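Local coordinates for subtilisin-like serine protease (Fervidobacterium pennivorans, PDB 1R6V), which degrades keratin into peptides as a subtilisin-like serine protease, allowing the bacterium to grow on native feathers, at residues A[329-334]-A[343-348]. The protein carries 1 engineered substitution. Sequence-based numbering, arbitrary orientation.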
ATOM      1  N   ALA A 329      14.062  -6.815  19.478  1.00 31.05           N
ATOM      2  CA  ALA A 329      14.882  -7.917  18.976  1.00 35.09           C
ATOM      3  C   ALA A 329      16.115  -7.488  18.194  1.00 37.40           C
ATOM      4  O   ALA A 329      17.109  -8.218  18.142  1.00 39.42           O
ATOM      5  CB  ALA A 329      14.033  -8.854  18.141  1.00 34.33           C
ATOM      6  N   GLY A 330      16.053  -6.309  17.584  1.00 38.48           N
ATOM      7  CA  GLY A 330      17.187  -5.815  16.822  1.00 39.48           C
ATOM      8  C   GLY A 330      16.922  -5.842  15.332  1.00 39.00           C
ATOM      9  O   GLY A 330      17.101  -4.847  14.632  1.00 40.56           O
ATOM     10  N   PHE A 331      16.496  -6.997  14.842  1.00 37.95           N
ATOM     11  CA  PHE A 331      16.184  -7.157  13.431  1.00 36.82           C
ATOM     12  C   PHE A 331      14.842  -6.492  13.141  1.00 36.30           C
ATOM     13  O   PHE A 331      14.434  -6.374  11.987  1.00 36.75           O
ATOM     14  CB  PHE A 331      16.120  -8.643  13.085  1.00 34.93           C
ATOM     15  CG  PHE A 331      15.236  -9.437  14.009  1.00 34.86           C
ATOM     16  CD1 PHE A 331      13.853  -9.255  14.000  1.00 33.21           C
ATOM     17  CD2 PHE A 331      15.787 -10.341  14.909  1.00 34.17           C
ATOM     18  CE1 PHE A 331      13.037  -9.961  14.871  1.00 32.31           C
ATOM     19  CE2 PHE A 331      14.977 -11.053  15.787  1.00 33.19           C
ATOM     20  CZ  PHE A 331      13.599 -10.864  15.768  1.00 32.63           C
ATOM     21  N   SER A 332      14.161  -6.060  14.200  1.00 36.11           N
ATOM     22  CA  SER A 332      12.862  -5.402  14.068  1.00 35.49           C
ATOM     23  C   SER A 332      13.061  -3.983  13.527  1.00 36.78           C
ATOM     24  O   SER A 332      13.738  -3.159  14.151  1.00 35.63           O
ATOM     25  CB  SER A 332      12.166  -5.355  15.437  1.00 35.37           C
ATOM     26  OG  SER A 332      10.766  -5.176  15.304  1.00 31.25           O
ATOM     27  N   SER A 333      12.467  -3.697  12.371  1.00 36.85           N
ATOM     28  CA  SER A 333      12.610  -2.379  11.760  1.00 37.88           C
ATOM     29  C   SER A 333      12.021  -1.265  12.619  1.00 38.63           C
ATOM     30  O   SER A 333      10.859  -1.327  13.039  1.00 37.65           O
ATOM     31  CB  SER A 333      11.965  -2.367  10.377  1.00 38.89           C
ATOM     32  N   ARG A 334      12.844  -0.252  12.880  1.00 38.89           N
ATOM     33  CA  ARG A 334      12.448   0.904  13.679  1.00 39.92           C
ATOM     34  C   ARG A 334      11.608   1.850  12.822  1.00 40.15           C
ATOM     35  O   ARG A 334      12.036   2.276  11.748  1.00 40.81           O
ATOM     36  CB  ARG A 334      13.697   1.632  14.199  1.00 40.64           C
ATOM     37  CG  ARG A 334      13.416   2.982  14.851  1.00 42.81           C
ATOM     38  CD  ARG A 334      14.677   3.628  15.433  1.00 43.94           C
ATOM     39  NE  ARG A 334      14.375   4.926  16.042  1.00 46.15           N
ATOM     40  CZ  ARG A 334      15.227   5.629  16.783  1.00 46.20           C
ATOM     41  NH1 ARG A 334      16.450   5.165  17.018  1.00 47.78           N
ATOM     42  NH2 ARG A 334      14.852   6.797  17.292  1.00 46.98           N
ATOM     43  N   PRO A 343       6.361 -10.756  22.204  1.00 13.81           N
ATOM     44  CA  PRO A 343       7.418 -11.781  22.218  1.00 13.92           C
ATOM     45  C   PRO A 343       7.717 -12.248  20.798  1.00 12.62           C
ATOM     46  O   PRO A 343       6.805 -12.629  20.071  1.00 12.82           O
ATOM     47  CB  PRO A 343       6.831 -12.883  23.115  1.00 15.36           C
ATOM     48  CG  PRO A 343       5.362 -12.593  23.162  1.00 22.96           C
ATOM     49  CD  PRO A 343       5.267 -11.106  23.125  1.00 14.37           C
ATOM     50  N   GLY A 344       8.991 -12.208  20.406  1.00 12.07           N
ATOM     51  CA  GLY A 344       9.357 -12.591  19.054  1.00 12.00           C
ATOM     52  C   GLY A 344      10.700 -13.296  18.954  1.00 12.87           C
ATOM     53  O   GLY A 344      11.328 -13.310  17.891  1.00 13.82           O
ATOM     54  N   VAL A 345      11.140 -13.870  20.061  1.00 14.01           N
ATOM     55  CA  VAL A 345      12.405 -14.603  20.084  1.00 13.60           C
ATOM     56  C   VAL A 345      12.164 -15.881  20.882  1.00 14.18           C
ATOM     57  O   VAL A 345      11.489 -15.853  21.897  1.00 15.43           O
ATOM     58  CB  VAL A 345      13.538 -13.742  20.723  1.00 15.73           C
ATOM     59  CG1 VAL A 345      14.852 -14.490  20.661  1.00 16.51           C
ATOM     60  CG2 VAL A 345      13.674 -12.415  19.980  1.00 16.86           C
ATOM     61  N   THR A 346      12.676 -17.016  20.400  1.00 13.46           N
ATOM     62  CA  THR A 346      12.502 -18.291  21.091  1.00 13.89           C
ATOM     63  C   THR A 346      11.021 -18.616  21.307  1.00 13.05           C
ATOM     64  O   THR A 346      10.584 -18.938  22.410  1.00 13.10           O
ATOM     65  CB  THR A 346      13.254 -18.283  22.450  1.00 15.07           C
ATOM     66  OG1 THR A 346      14.559 -17.723  22.251  1.00 15.61           O
ATOM     67  CG2 THR A 346      13.415 -19.711  22.990  1.00 17.95           C
ATOM     68  N   ILE A 347      10.259 -18.533  20.223  1.00 12.13           N
ATOM     69  CA  ILE A 347       8.836 -18.822  20.257  1.00 12.74           C
ATOM     70  C   ILE A 347       8.593 -20.238  19.737  1.00 13.33           C
ATOM     71  O   ILE A 347       8.766 -20.520  18.540  1.00 13.63           O
ATOM     72  CB  ILE A 347       8.035 -17.839  19.377  1.00 11.25           C
ATOM     73  CG1 ILE A 347       8.302 -16.390  19.812  1.00 13.23           C
ATOM     74  CG2 ILE A 347       6.540 -18.181  19.446  1.00 11.00           C
ATOM     75  CD1 ILE A 347       8.032 -16.105  21.289  1.00 12.80           C
ATOM     76  N   LEU A 348       8.162 -21.107  20.646  1.00 12.95           N
ATOM     77  CA  LEU A 348       7.872 -22.494  20.344  1.00 12.58           C
ATOM     78  C   LEU A 348       6.461 -22.613  19.778  1.00 12.89           C
ATOM     79  O   LEU A 348       5.516 -22.126  20.383  1.00 12.79           O
ATOM     80  CB  LEU A 348       7.978 -23.337  21.621  1.00 14.57           C
ATOM     81  CG  LEU A 348       7.646 -24.821  21.434  1.00 13.74           C
ATOM     82  CD1 LEU A 348       8.643 -25.436  20.440  1.00 12.98           C
ATOM     83  CD2 LEU A 348       7.729 -25.553  22.792  1.00 14.00           C
TER
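V345 sets its CG2 methyl against A329, the two carbons CG2 of V345 and CB of A329 meeting at 4.0 Å. The CA atoms of A329 and V345 stand 7.2 Å apart, so a single methyl on one side and a branched side chain on the other are enough to bridge the gap. With CG1 of V345 anti to the backbone N (chi1 -177°), CG2 lies beside that N and is the branch that reaches A329. F331 completes the cluster. Its chi1 of 51° tucks CG between the backbone N and the carbonyl carbon, folding the ring back so that the CB of A329 sits 3.1 Å above one face, offset toward the rim. The ring tip then points across the gap: CZ of F331 lies 4.0 Å from O of G344, which approaches the edge near the ring plane, where the weakly positive C-H rim suits a carbonyl oxygen. CZ of F331 is also 4.5 Å from CG2 of V345, an oblique and looser approach. G330, between A329 and F331, has a positive phi of 109° that a residue without a side chain tolerates. In the subtilisin fold these residues lie where the loop between strands 325-328 and 338-343 passes the chain leaving strand 338-343, at one margin of the mixed sheet of the subtilisin-like catalytic domain. Q378, just ahead of helix 380-397, touches both F331 and V345, and the F331 side chain is about 8 Å from that of S381, the inferred charge-relay serine. Farther along, T346 and I347 both face Y377 in a G1 beta bulge, with T346 at positive phi, while the carbonyl O of V345 accepts a hydrogen bond from NE1 of W136.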